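Side-chain contacts in uronate isomerase (Caulobacter crescentus, PDB 2Q01), which catalyses the interconversion of D-glucuronate with D-fructuronate, and of D-galacturonate with D-tagaturonate, in uronate breakdown: residues B[27-30]-B[31-35]; B[450-453]-B[454-458]; B[14-18]-B[19-23]; B[422-425]-B[426-430]. All blocks are in the same frame, centred on the assembly; numbering follows the deposited sequence. Where two conformers were deposited one is given.

Contact 1. Residues B[27-30]-B[31-35]; sequences GLYA and LVKDL
Two first torsions set up the meeting of Tyr29 and Lys33. Tyr29 has CG anti to its backbone N (chi1 171°), while Lys33 tucks CG between its own N and carbonyl carbon (chi1 70°), and the result is a CH-pi contact four residues along the chain. CB of Lys33 lies over one face of the phenol ring, 3.7 Å from its centroid, and is shifted toward the rim so that its nearest ring atom is CZ at 3.5 Å. The two side chains cross at about a right angle. Beyond CG the lysine is extended; CD passes 3.8 Å from Tyr29 CE2, and NZ ends up 3.9 Å from Ala30 CB, beside the methyl group rather than the ring.

The backbone explains why the side chains are so close. Helix 19-30 is running out here, and Tyr29 O takes both Val32 N at 3.0 Å and, weakly, Lys33 N at 2.7 Å. A type I turn from Val32 to Leu35 follows and leads toward strand 37-39, one of the parallel strands of the TIM-barrel-related fold. Leu28 and Val32 pack against helices 425-445 and 451-469.

The aromatic face is therefore met by the aliphatic root of the lysine, not by its charge. The tyrosine hydroxyl is engaged elsewhere, by a hydrogen bond with Asp430, so the ring is gripped both on a face and at its polar end.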
ATOM      1  N   GLY B  27      26.489 -15.381   0.993  1.00 35.34           N
ATOM      2  CA  GLY B  27      27.078 -16.082  -0.143  1.00 30.05           C
ATOM      3  C   GLY B  27      26.784 -15.448  -1.487  1.00 38.88           C
ATOM      4  O   GLY B  27      27.649 -15.416  -2.365  1.00 53.75           O
ATOM      5  N   LEU B  28      25.560 -14.947  -1.648  1.00 38.31           N
ATOM      6  CA  LEU B  28      25.141 -14.298  -2.890  1.00 28.56           C
ATOM      7  C   LEU B  28      25.796 -12.933  -3.041  1.00 27.75           C
ATOM      8  O   LEU B  28      26.150 -12.523  -4.148  1.00 42.84           O
ATOM      9  CB  LEU B  28      23.617 -14.165  -2.952  1.00 22.47           C
ATOM     10  CG  LEU B  28      22.798 -15.455  -3.069  1.00 24.95           C
ATOM     11  CD1 LEU B  28      21.345 -15.173  -2.839  1.00 30.49           C
ATOM     12  CD2 LEU B  28      22.992 -16.141  -4.409  1.00 23.07           C
ATOM     13  N   TYR B  29      25.945 -12.241  -1.918  1.00 30.19           N
ATOM     14  CA  TYR B  29      26.570 -10.927  -1.868  1.00 28.44           C
ATOM     15  C   TYR B  29      28.053 -10.963  -2.193  1.00 40.31           C
ATOM     16  O   TYR B  29      28.546 -10.082  -2.892  1.00 48.39           O
ATOM     17  CB  TYR B  29      26.322 -10.292  -0.497  1.00 37.93           C
ATOM     18  CG  TYR B  29      27.096  -9.023  -0.221  1.00 33.92           C
ATOM     19  CD1 TYR B  29      26.821  -7.841  -0.915  1.00 32.04           C
ATOM     20  CD2 TYR B  29      28.094  -9.001   0.752  1.00 33.20           C
ATOM     21  CE1 TYR B  29      27.532  -6.675  -0.655  1.00 28.63           C
ATOM     22  CE2 TYR B  29      28.806  -7.846   1.018  1.00 37.65           C
ATOM     23  CZ  TYR B  29      28.514  -6.687   0.319  1.00 43.48           C
ATOM     24  OH  TYR B  29      29.225  -5.549   0.590  1.00 56.54           O
ATOM     25  N   ALA B  30      28.749 -11.991  -1.700  1.00 49.95           N
ATOM     26  CA  ALA B  30      30.171 -12.225  -1.994  1.00 40.62           C
ATOM     27  C   ALA B  30      30.443 -12.383  -3.496  1.00 35.56           C
ATOM     28  O   ALA B  30      31.503 -12.012  -3.993  1.00 42.85           O
ATOM     29  CB  ALA B  30      30.662 -13.448  -1.240  1.00 41.35           C
ATOM     30  N   LEU B  31      29.448 -12.907  -4.204  1.00 37.72           N
ATOM     31  CA  LEU B  31      29.485 -13.128  -5.642  1.00 41.52           C
ATOM     32  C   LEU B  31      29.395 -11.826  -6.430  1.00 40.78           C
ATOM     33  O   LEU B  31      29.592 -11.813  -7.644  1.00 53.60           O
ATOM     34  CB  LEU B  31      28.289 -14.000  -6.024  1.00 30.60           C
ATOM     35  CG  LEU B  31      28.475 -15.325  -6.743  1.00 46.11           C
ATOM     36  CD1 LEU B  31      29.115 -16.344  -5.816  1.00 47.32           C
ATOM     37  CD2 LEU B  31      27.116 -15.801  -7.188  1.00 52.25           C
ATOM     38  N   VAL B  32      29.116 -10.733  -5.728  1.00 44.39           N
ATOM     39  CA  VAL B  32      28.629  -9.512  -6.350  1.00 39.79           C
ATOM     40  C   VAL B  32      29.235  -8.210  -5.770  1.00 47.65           C
ATOM     41  O   VAL B  32      29.277  -7.182  -6.459  1.00 48.92           O
ATOM     42  CB  VAL B  32      27.067  -9.551  -6.336  1.00 35.16           C
ATOM     43  CG1 VAL B  32      26.441  -8.325  -5.748  1.00 27.03           C
ATOM     44  CG2 VAL B  32      26.535  -9.882  -7.719  1.00 33.28           C
ATOM     45  N   LYS B  33      29.760  -8.284  -4.541  1.00 44.44           N
ATOM     46  CA  LYS B  33      30.237  -7.105  -3.784  1.00 41.01           C
ATOM     47  C   LYS B  33      31.382  -6.313  -4.411  1.00 39.82           C
ATOM     48  O   LYS B  33      31.548  -5.124  -4.126  1.00 41.05           O
ATOM     49  CB  LYS B  33      30.608  -7.479  -2.341  1.00 35.04           C
ATOM     50  CG  LYS B  33      31.853  -8.335  -2.172  1.00 41.48           C
ATOM     51  CD  LYS B  33      32.014  -8.780  -0.728  1.00 48.04           C
ATOM     52  CE  LYS B  33      32.977  -9.957  -0.618  1.00 65.16           C
ATOM     53  NZ  LYS B  33      32.731 -10.759   0.619  1.00 60.64           N
ATOM     54  N   ASP B  34      32.161  -6.982  -5.256  1.00 40.24           N
ATOM     55  CA  ASP B  34      33.368  -6.408  -5.826  1.00 49.83           C
ATOM     56  C   ASP B  34      33.258  -6.200  -7.331  1.00 45.29           C
ATOM     57  O   ASP B  34      34.230  -5.808  -7.973  1.00 50.28           O
ATOM     58  CB  ASP B  34      34.580  -7.287  -5.492  1.00 57.60           C
ATOM     59  CG  ASP B  34      35.014  -7.164  -4.038  1.00 75.89           C
ATOM     60  OD1 ASP B  34      35.156  -6.020  -3.550  1.00 78.84           O
ATOM     61  OD2 ASP B  34      35.221  -8.213  -3.387  1.00 83.38           O
ATOM     62  N   LEU B  35      32.075  -6.466  -7.884  1.00 43.48           N
ATOM     63  CA  LEU B  35      31.778  -6.141  -9.280  1.00 39.18           C
ATOM     64  C   LEU B  35      31.827  -4.627  -9.488  1.00 41.10           C
ATOM     65  O   LEU B  35      31.555  -3.866  -8.548  1.00 41.58           O
ATOM     66  CB  LEU B  35      30.401  -6.686  -9.685  1.00 35.52           C
ATOM     67  CG  LEU B  35      30.269  -8.173 -10.022  1.00 38.10           C
ATOM     68  CD1 LEU B  35      28.819  -8.516 -10.271  1.00 37.13           C
ATOM     69  CD2 LEU B  35      31.117  -8.557 -11.230  1.00 47.62           C
TER
HETATM   70  O   HOH W   1      32.918 -10.029  -6.473  1.00 42.11           O

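Contact 2. Residues B[450-453]-B[454-458]; sequences DLVE and AEELI
Glu455 and Leu451 meet one helical turn apart, and the glutamate is easiest to read from its root outward. Its CB sits 3.7 Å from Leu451 O, the same oxygen that accepts Glu455 N in a nearly straight bond of 2.9 Å. CG stays beside that carbonyl and also touches the leucine methyl CD2 at 3.9 Å. This follows from chi1 of -75°, which keeps CG beside the backbone N and thus turned back toward the preceding turn. CD and OE2 then run past the same methyl, OE2 at 4.1 Å, as the two side chains cross obliquely. Leu28 of helix 19-30 touches both Leu451 and Glu455. Cutting Glu455 back to an alanine takes away everything beyond CB, and would probably open a gap beside Leu451 CD2, with Leu28 still packed on that leucine.

All this happens in the first turns of helix 451-469, for which Asp450 is the N-cap residue. Glu453 OE2 accepts Asp450 N at 3.0 Å, met from 46° above the carboxylate plane. This is one half of a capping box; the reciprocal bond from the Asp450 side chain is not made. The Asp450 carboxylate instead makes a salt bridge to Arg5 of the second subunit, while Glu453 OE1 takes Trp116 and Arg5 of that subunit.

Val452 and Glu456 lie side by side and point the same way, CG1 of the valine 4.1 Å from OE2 of the glutamate. The other carboxylate oxygen of Glu456, OE1, forms a salt bridge with Arg111 of the second subunit.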
ATOM      1  N   ASP B 450      15.682 -22.055  -6.639  1.00 40.35           N
ATOM      2  CA  ASP B 450      16.872 -22.856  -6.439  1.00 36.90           C
ATOM      3  C   ASP B 450      18.079 -21.940  -6.306  1.00 41.82           C
ATOM      4  O   ASP B 450      18.094 -20.847  -6.870  1.00 47.99           O
ATOM      5  CB  ASP B 450      17.048 -23.827  -7.607  1.00 38.94           C
ATOM      6  CG  ASP B 450      16.001 -24.942  -7.610  1.00 56.65           C
ATOM      7  OD1 ASP B 450      15.475 -25.285  -6.525  1.00 76.95           O
ATOM      8  OD2 ASP B 450      15.708 -25.490  -8.694  1.00 59.57           O
ATOM      9  N   LEU B 451      19.088 -22.385  -5.563  1.00 43.24           N
ATOM     10  CA  LEU B 451      20.294 -21.590  -5.362  1.00 42.75           C
ATOM     11  C   LEU B 451      20.942 -21.221  -6.694  1.00 39.99           C
ATOM     12  O   LEU B 451      21.381 -20.089  -6.891  1.00 45.02           O
ATOM     13  CB  LEU B 451      21.293 -22.348  -4.484  1.00 48.10           C
ATOM     14  CG  LEU B 451      21.920 -21.557  -3.333  1.00 34.98           C
ATOM     15  CD1 LEU B 451      23.065 -22.337  -2.707  1.00 47.45           C
ATOM     16  CD2 LEU B 451      22.393 -20.193  -3.814  1.00 40.72           C
ATOM     17  N   VAL B 452      20.995 -22.188  -7.604  1.00 41.84           N
ATOM     18  CA  VAL B 452      21.603 -21.987  -8.918  1.00 44.39           C
ATOM     19  C   VAL B 452      21.001 -20.764  -9.627  1.00 45.14           C
ATOM     20  O   VAL B 452      21.731 -19.961 -10.215  1.00 55.79           O
ATOM     21  CB  VAL B 452      21.506 -23.289  -9.777  1.00 46.12           C
ATOM     22  CG1 VAL B 452      21.522 -23.007 -11.281  1.00 68.17           C
ATOM     23  CG2 VAL B 452      22.638 -24.242  -9.415  1.00 67.81           C
ATOM     24  N   GLU B 453      19.680 -20.619  -9.527  1.00 43.41           N
ATOM     25  CA  GLU B 453      18.954 -19.483 -10.099  1.00 40.18           C
ATOM     26  C   GLU B 453      19.311 -18.165  -9.408  1.00 42.75           C
ATOM     27  O   GLU B 453      19.508 -17.150 -10.075  1.00 53.18           O
ATOM     28  CB  GLU B 453      17.444 -19.713 -10.029  1.00 38.39           C
ATOM     29  CG  GLU B 453      16.955 -20.966 -10.745  1.00 40.61           C
ATOM     30  CD  GLU B 453      15.489 -21.262 -10.489  1.00 42.08           C
ATOM     31  OE1 GLU B 453      14.827 -21.824 -11.392  1.00 52.30           O
ATOM     32  OE2 GLU B 453      14.993 -20.942  -9.387  1.00 43.84           O
ATOM     33  N   ALA B 454      19.407 -18.193  -8.081  1.00 42.73           N
ATOM     34  CA  ALA B 454      19.760 -17.007  -7.290  1.00 39.21           C
ATOM     35  C   ALA B 454      21.167 -16.482  -7.561  1.00 37.74           C
ATOM     36  O   ALA B 454      21.383 -15.268  -7.606  1.00 48.22           O
ATOM     37  CB  ALA B 454      19.589 -17.285  -5.826  1.00 25.74           C
ATOM     38  N   GLU B 455      22.115 -17.402  -7.737  1.00 41.61           N
ATOM     39  CA  GLU B 455      23.500 -17.058  -8.056  1.00 41.42           C
ATOM     40  C   GLU B 455      23.622 -16.422  -9.442  1.00 42.93           C
ATOM     41  O   GLU B 455      24.465 -15.547  -9.651  1.00 44.86           O
ATOM     42  CB  GLU B 455      24.393 -18.294  -7.958  1.00 44.51           C
ATOM     43  CG  GLU B 455      24.704 -18.738  -6.532  1.00 67.51           C
ATOM     44  CD  GLU B 455      25.572 -19.994  -6.459  1.00 85.53           C
ATOM     45  OE1 GLU B 455      25.676 -20.729  -7.469  1.00 85.70           O
ATOM     46  OE2 GLU B 455      26.147 -20.247  -5.376  1.00 87.85           O
ATOM     47  N   GLU B 456      22.787 -16.877 -10.378  1.00 38.52           N
ATOM     48  CA  GLU B 456      22.678 -16.270 -11.706  1.00 48.78           C
ATOM     49  C   GLU B 456      22.038 -14.890 -11.608  1.00 45.75           C
ATOM     50  O   GLU B 456      22.546 -13.932 -12.183  1.00 45.05           O
ATOM     51  CB  GLU B 456      21.843 -17.142 -12.646  1.00 47.74           C
ATOM     52  CG  GLU B 456      22.598 -18.270 -13.323  1.00 70.24           C
ATOM     53  CD  GLU B 456      21.748 -19.016 -14.350  1.00 86.20           C
ATOM     54  OE1 GLU B 456      21.064 -18.353 -15.166  1.00 86.96           O
ATOM     55  OE2 GLU B 456      21.771 -20.267 -14.347  1.00 85.07           O
ATOM     56  N   LEU B 457      20.935 -14.803 -10.863  1.00 43.13           N
ATOM     57  CA  LEU B 457      20.147 -13.576 -10.749  1.00 39.62           C
ATOM     58  C   LEU B 457      20.853 -12.420 -10.081  1.00 35.70           C
ATOM     59  O   LEU B 457      20.718 -11.289 -10.527  1.00 50.21           O
ATOM     60  CB  LEU B 457      18.810 -13.830 -10.053  1.00 35.61           C
ATOM     61  CG  LEU B 457      17.726 -14.228 -11.051  1.00 43.51           C
ATOM     62  CD1 LEU B 457      16.515 -14.797 -10.361  1.00 27.89           C
ATOM     63  CD2 LEU B 457      17.349 -13.038 -11.905  1.00 44.27           C
ATOM     64  N   ILE B 458      21.606 -12.703  -9.024  1.00 34.90           N
ATOM     65  CA  ILE B 458      22.317 -11.650  -8.306  1.00 32.04           C
ATOM     66  C   ILE B 458      23.336 -10.923  -9.208  1.00 28.86           C
ATOM     67  O   ILE B 458      23.433  -9.697  -9.171  1.00 37.70           O
ATOM     68  CB  ILE B 458      22.918 -12.162  -6.955  1.00 28.89           C
ATOM     69  CG1 ILE B 458      23.319 -11.000  -6.046  1.00 31.19           C
ATOM     70  CG2 ILE B 458      24.090 -13.111  -7.171  1.00 29.77           C
ATOM     71  CD1 ILE B 458      22.177 -10.301  -5.401  1.00 44.42           C
TER

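Contact 3. Residues B[14-18]-B[19-23]; sequences LFPSD and PATRS
Asp18 and Thr21 carry the first group of interactions, bonds to a carboxylate. OD2 of Asp18 accepts Thr21 N at 3.1 Å and Thr21 OG1 at 2.7 Å, both on its anti side but from opposite faces of the carboxylate plane. Ser17 of the second subunit adds another hydrogen bond to this oxygen. A water links the other oxygen, OD1, to Ala20 N.

Bonds to backbone carbonyls form the second group, and Arg22 makes them. Its chain is extended at first, then bends at chi3 (-76°), folding the guanidinium back over the incoming loop. NE donates to Pro16 O at 2.8 Å and NH2 to Phe15 O at 3.2 Å. Both acceptors lie at the edge of the guanidinium, somewhat tilted from its plane. The same group reaches Ala445 and His447 of the third subunit, and is thus spread between its own chain and the trimer interface. The backbone of Arg22 joins in, its N donating to Asp18 O at 2.8 Å to close the first turn.

Apolar contact is slighter: Pro16 CG touches Thr21 CG2 at 3.7 Å, the two side chains crossing at about a right angle, and both also lie against helix 425-445.

Pro19, with no N-H to offer, suits the first position of a helix, and Asp18 before it, whose carboxylate takes the N-H three residues on, is a classic N-cap, here starting helix 19-30.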
ATOM      1  N   LEU B  14      22.164  -5.391   6.826  1.00 41.39           N
ATOM      2  CA  LEU B  14      21.057  -5.490   5.851  1.00 47.10           C
ATOM      3  C   LEU B  14      20.602  -6.917   5.478  1.00 44.11           C
ATOM      4  O   LEU B  14      19.589  -7.089   4.796  1.00 49.84           O
ATOM      5  CB  LEU B  14      21.311  -4.624   4.591  1.00 37.34           C
ATOM      6  CG  LEU B  14      21.788  -3.170   4.785  1.00 29.41           C
ATOM      7  CD1 LEU B  14      22.241  -2.557   3.482  1.00 40.23           C
ATOM      8  CD2 LEU B  14      20.737  -2.309   5.434  1.00 33.10           C
ATOM      9  N   PHE B  15      21.341  -7.930   5.927  1.00 42.34           N
ATOM     10  CA  PHE B  15      20.931  -9.328   5.757  1.00 34.29           C
ATOM     11  C   PHE B  15      19.937  -9.670   6.861  1.00 35.28           C
ATOM     12  O   PHE B  15      20.031  -9.108   7.954  1.00 29.90           O
ATOM     13  CB  PHE B  15      22.136 -10.279   5.831  1.00 39.01           C
ATOM     14  CG  PHE B  15      23.185 -10.032   4.782  1.00 39.16           C
ATOM     15  CD1 PHE B  15      22.843  -9.561   3.508  1.00 34.75           C
ATOM     16  CD2 PHE B  15      24.523 -10.289   5.064  1.00 26.15           C
ATOM     17  CE1 PHE B  15      23.821  -9.330   2.545  1.00 26.02           C
ATOM     18  CE2 PHE B  15      25.517 -10.066   4.102  1.00 35.44           C
ATOM     19  CZ  PHE B  15      25.168  -9.585   2.842  1.00 34.14           C
ATOM     20  N   PRO B  16      18.985 -10.588   6.591  1.00 36.79           N
ATOM     21  CA  PRO B  16      18.003 -10.959   7.617  1.00 35.90           C
ATOM     22  C   PRO B  16      18.678 -11.625   8.812  1.00 42.15           C
ATOM     23  O   PRO B  16      19.781 -12.155   8.678  1.00 43.32           O
ATOM     24  CB  PRO B  16      17.109 -11.977   6.898  1.00 42.34           C
ATOM     25  CG  PRO B  16      17.339 -11.748   5.449  1.00 45.95           C
ATOM     26  CD  PRO B  16      18.766 -11.341   5.342  1.00 35.45           C
ATOM     27  N   SER B  17      18.032 -11.586   9.972  1.00 47.24           N
ATOM     28  CA  SER B  17      18.636 -12.137  11.184  1.00 47.74           C
ATOM     29  C   SER B  17      18.637 -13.667  11.208  1.00 49.32           C
ATOM     30  O   SER B  17      19.552 -14.277  11.777  1.00 56.28           O
ATOM     31  CB  SER B  17      17.953 -11.589  12.430  1.00 46.60           C
ATOM     32  OG  SER B  17      18.658 -11.977  13.598  1.00 45.33           O
ATOM     33  N   ASP B  18      17.618 -14.265  10.588  1.00 45.28           N
ATOM     34  CA  ASP B  18      17.506 -15.714  10.445  1.00 43.40           C
ATOM     35  C   ASP B  18      18.748 -16.309   9.787  1.00 50.11           C
ATOM     36  O   ASP B  18      19.018 -16.023   8.615  1.00 43.06           O
ATOM     37  CB  ASP B  18      16.275 -16.080   9.623  1.00 46.38           C
ATOM     38  CG  ASP B  18      16.155 -17.575   9.401  1.00 61.43           C
ATOM     39  OD1 ASP B  18      15.672 -18.274  10.322  1.00 67.49           O
ATOM     40  OD2 ASP B  18      16.554 -18.046   8.309  1.00 43.56           O
ATOM     41  N   PRO B  19      19.484 -17.158  10.535  1.00 48.86           N
ATOM     42  CA  PRO B  19      20.845 -17.584  10.197  1.00 42.30           C
ATOM     43  C   PRO B  19      20.954 -18.389   8.908  1.00 37.07           C
ATOM     44  O   PRO B  19      21.961 -18.272   8.211  1.00 41.50           O
ATOM     45  CB  PRO B  19      21.265 -18.435  11.402  1.00 42.15           C
ATOM     46  CG  PRO B  19      20.281 -18.109  12.488  1.00 45.23           C
ATOM     47  CD  PRO B  19      19.015 -17.786  11.783  1.00 51.58           C
ATOM     48  N   ALA B  20      19.938 -19.194   8.598  1.00 31.22           N
ATOM     49  CA  ALA B  20      19.905 -19.932   7.329  1.00 38.37           C
ATOM     50  C   ALA B  20      19.757 -18.993   6.129  1.00 45.55           C
ATOM     51  O   ALA B  20      20.434 -19.171   5.111  1.00 51.62           O
ATOM     52  CB  ALA B  20      18.792 -20.973   7.331  1.00 43.54           C
ATOM     53  N   THR B  21      18.875 -18.000   6.263  1.00 41.05           N
ATOM     54  CA  THR B  21      18.660 -16.986   5.231  1.00 37.81           C
ATOM     55  C   THR B  21      19.887 -16.079   5.101  1.00 41.20           C
ATOM     56  O   THR B  21      20.382 -15.849   3.993  1.00 34.28           O
ATOM     57  CB  THR B  21      17.389 -16.156   5.509  1.00 40.63           C
ATOM     58  OG1 THR B  21      16.293 -17.038   5.771  1.00 47.67           O
ATOM     59  CG2 THR B  21      17.033 -15.291   4.314  1.00 44.95           C
ATOM     60  N   ARG B  22      20.388 -15.610   6.244  1.00 31.20           N
ATOM     61  CA  ARG B  22      21.571 -14.754   6.320  1.00 24.87           C
ATOM     62  C   ARG B  22      22.787 -15.341   5.619  1.00 27.71           C
ATOM     63  O   ARG B  22      23.531 -14.618   4.949  1.00 37.92           O
ATOM     64  CB  ARG B  22      21.894 -14.452   7.791  1.00 32.77           C
ATOM     65  CG  ARG B  22      23.203 -13.715   8.051  1.00 18.07           C
ATOM     66  CD  ARG B  22      23.241 -13.151   9.462  1.00 23.76           C
ATOM     67  NE  ARG B  22      22.415 -11.953   9.569  1.00 31.41           N
ATOM     68  CZ  ARG B  22      22.599 -10.977  10.454  1.00 40.10           C
ATOM     69  NH1 ARG B  22      23.593 -11.040  11.332  1.00 39.62           N
ATOM     70  NH2 ARG B  22      21.786  -9.927  10.455  1.00 35.01           N
ATOM     71  N   SER B  23      22.973 -16.653   5.752  1.00 27.98           N
ATOM     72  CA  SER B  23      24.131 -17.314   5.171  0.50 23.96           C
ATOM     73  C   SER B  23      24.013 -17.507   3.665  1.00 30.87           C
ATOM     74  O   SER B  23      25.026 -17.511   2.965  1.00 42.87           O
ATOM     75  CB  SER B  23      24.414 -18.643   5.857  0.50 28.06           C
ATOM     76  OG  SER B  23      25.740 -19.041   5.572  0.50 43.03           O
TER
HETATM   77  O   HOH W   2      17.670 -20.623  10.416  1.00 50.40           O

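Contact 4. Residues B[422-425]-B[426-430]; sequences FLSI and PARHD
Ser424 and Arg428 form the tight side of the first turn of helix 425-445, which packs beside strands 37-39 and 165-169 of the TIM-barrel-related fold. Ser424 O accepts Arg428 N at 2.8 Å. With CG beside its backbone N (chi1 -76°) and the chain extended to NE, the arginine runs on past the same carbonyl, CG at 3.3 Å from Ser424 O. Its NE comes up against Ser424 CB at 3.5 Å, the methylene lying at the edge of the guanidinium; this buried nitrogen has no partner in the model. The charged end faces Tyr68 and Trp118 in cation-pi contacts. A leucine in place of Arg428 removes the guanidinium and would probably leave Tyr68 and Trp118 less firmly packed, with a gap beside Ser424 CB.

Pro426 makes the looser, partly exposed side. Lacking an N-H, it merely sets CD 3.7 Å from Leu423 O and 4.0 Å from Phe422 O, although Ile425 CB still touches that CD.

Farther along, besides a weak bond from Arg428 N, Ile425 O takes two donors of His429: its N at 3.1 Å and, weakly, the ring. ND1 approaches that oxygen edge-on at 3.4 Å, while NE2 bonds to Ile38 O.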
ATOM      1  N   PHE B 422      28.775  12.232  -4.496  1.00 54.30           N
ATOM      2  CA  PHE B 422      29.639  11.306  -5.210  1.00 51.49           C
ATOM      3  C   PHE B 422      30.228  10.232  -4.300  1.00 56.12           C
ATOM      4  O   PHE B 422      30.331   9.072  -4.695  1.00 56.55           O
ATOM      5  CB  PHE B 422      30.752  12.079  -5.919  1.00 50.57           C
ATOM      6  CG  PHE B 422      31.732  11.209  -6.646  1.00 50.19           C
ATOM      7  CD1 PHE B 422      31.336  10.462  -7.753  1.00 47.28           C
ATOM      8  CD2 PHE B 422      33.056  11.145  -6.232  1.00 51.31           C
ATOM      9  CE1 PHE B 422      32.244   9.655  -8.431  1.00 44.85           C
ATOM     10  CE2 PHE B 422      33.971  10.344  -6.903  1.00 49.84           C
ATOM     11  CZ  PHE B 422      33.565   9.596  -8.006  1.00 57.51           C
ATOM     12  N   LEU B 423      30.591  10.624  -3.079  1.00 53.39           N
ATOM     13  CA  LEU B 423      31.195   9.716  -2.101  1.00 50.79           C
ATOM     14  C   LEU B 423      30.247   8.646  -1.567  1.00 52.58           C
ATOM     15  O   LEU B 423      30.696   7.628  -1.026  1.00 66.43           O
ATOM     16  CB  LEU B 423      31.777  10.510  -0.936  1.00 51.26           C
ATOM     17  CG  LEU B 423      33.281  10.765  -0.981  1.00 54.15           C
ATOM     18  CD1 LEU B 423      33.659  11.809  -2.023  1.00 56.54           C
ATOM     19  CD2 LEU B 423      33.729  11.203   0.388  1.00 47.13           C
ATOM     20  N   SER B 424      28.947   8.883  -1.725  1.00 51.95           N
ATOM     21  CA  SER B 424      27.921   7.942  -1.293  0.50 49.50           C
ATOM     22  C   SER B 424      27.608   6.899  -2.368  1.00 49.16           C
ATOM     23  O   SER B 424      26.852   5.965  -2.121  1.00 57.36           O
ATOM     24  CB  SER B 424      26.643   8.688  -0.898  0.50 52.63           C
ATOM     25  OG  SER B 424      26.846   9.493   0.252  0.50 60.04           O
ATOM     26  N   ILE B 425      28.183   7.063  -3.561  1.00 48.20           N
ATOM     27  CA  ILE B 425      27.926   6.136  -4.682  1.00 42.07           C
ATOM     28  C   ILE B 425      28.254   4.664  -4.368  1.00 42.63           C
ATOM     29  O   ILE B 425      27.361   3.817  -4.508  1.00 45.90           O
ATOM     30  CB  ILE B 425      28.516   6.633  -6.048  1.00 38.08           C
ATOM     31  CG1 ILE B 425      27.711   7.823  -6.576  1.00 37.81           C
ATOM     32  CG2 ILE B 425      28.553   5.515  -7.089  1.00 41.82           C
ATOM     33  CD1 ILE B 425      28.230   8.379  -7.894  1.00 28.50           C
ATOM     34  N   PRO B 426      29.504   4.351  -3.930  1.00 44.40           N
ATOM     35  CA  PRO B 426      29.753   2.973  -3.485  1.00 40.60           C
ATOM     36  C   PRO B 426      28.909   2.517  -2.286  1.00 35.98           C
ATOM     37  O   PRO B 426      28.531   1.350  -2.229  1.00 39.89           O
ATOM     38  CB  PRO B 426      31.243   2.977  -3.131  1.00 44.85           C
ATOM     39  CG  PRO B 426      31.571   4.392  -2.879  1.00 50.44           C
ATOM     40  CD  PRO B 426      30.737   5.159  -3.841  1.00 49.04           C
ATOM     41  N   ALA B 427      28.614   3.433  -1.362  1.00 34.79           N
ATOM     42  CA  ALA B 427      27.716   3.175  -0.228  1.00 34.47           C
ATOM     43  C   ALA B 427      26.314   2.747  -0.654  1.00 37.27           C
ATOM     44  O   ALA B 427      25.762   1.801  -0.104  1.00 43.31           O
ATOM     45  CB  ALA B 427      27.637   4.401   0.670  1.00 31.61           C
ATOM     46  N   ARG B 428      25.766   3.448  -1.646  1.00 42.41           N
ATOM     47  CA  ARG B 428      24.405   3.228  -2.140  1.00 41.03           C
ATOM     48  C   ARG B 428      24.273   1.960  -2.964  1.00 33.16           C
ATOM     49  O   ARG B 428      23.255   1.268  -2.891  1.00 47.41           O
ATOM     50  CB  ARG B 428      23.940   4.428  -2.969  1.00 38.46           C
ATOM     51  CG  ARG B 428      23.553   5.624  -2.135  1.00 41.89           C
ATOM     52  CD  ARG B 428      23.576   6.900  -2.954  1.00 47.28           C
ATOM     53  NE  ARG B 428      23.423   8.089  -2.114  1.00 58.53           N
ATOM     54  CZ  ARG B 428      22.258   8.604  -1.732  1.00 57.30           C
ATOM     55  NH1 ARG B 428      21.115   8.044  -2.109  1.00 52.71           N
ATOM     56  NH2 ARG B 428      22.237   9.689  -0.967  1.00 69.99           N
ATOM     57  N   HIS B 429      25.296   1.678  -3.765  1.00 31.52           N
ATOM     58  CA  HIS B 429      25.361   0.444  -4.544  1.00 37.48           C
ATOM     59  C   HIS B 429      25.571  -0.787  -3.678  1.00 29.20           C
ATOM     60  O   HIS B 429      25.056  -1.849  -4.003  1.00 43.24           O
ATOM     61  CB  HIS B 429      26.434   0.531  -5.625  1.00 37.30           C
ATOM     62  CG  HIS B 429      25.927   1.070  -6.923  1.00 40.74           C
ATOM     63  ND1 HIS B 429      25.785   2.418  -7.163  1.00 45.66           N
ATOM     64  CD2 HIS B 429      25.512   0.442  -8.047  1.00 46.94           C
ATOM     65  CE1 HIS B 429      25.307   2.598  -8.381  1.00 33.62           C
ATOM     66  NE2 HIS B 429      25.137   1.415  -8.940  1.00 46.95           N
ATOM     67  N   ASP B 430      26.308  -0.637  -2.578  1.00 37.29           N
ATOM     68  CA  ASP B 430      26.472  -1.710  -1.596  1.00 31.86           C
ATOM     69  C   ASP B 430      25.151  -2.091  -0.931  1.00 31.67           C
ATOM     70  O   ASP B 430      24.866  -3.280  -0.763  1.00 42.22           O
ATOM     71  CB  ASP B 430      27.495  -1.336  -0.526  1.00 38.25           C
ATOM     72  CG  ASP B 430      28.017  -2.547   0.214  1.00 43.14           C
ATOM     73  OD1 ASP B 430      27.601  -2.775   1.368  1.00 51.85           O
ATOM     74  OD2 ASP B 430      28.826  -3.288  -0.376  1.00 46.34           O
TER

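Overall arrangement
Along the chain the order is contact 3, contact 1, contact 4, contact 2. Contacts 3 and 1 mark the start and the end of helix 19-30, their centres about 15 Å apart, and they meet where Phe15 packs on Tyr29. Contact 4 opens helix 425-445 and contact 2 opens helix 451-469, the next helix in sequence; their centres are about 25 Å apart. Contact 1 packs on contact 2, about 12 Å away between centres, and its Tyr29 reaches Asp430 of contact 4. It is thus the junction where the three helices meet; the other three contacts touch it but not each other. Contact 4 lies deepest in the chain, while contacts 2 and 3 face neighbouring subunits of the trimer.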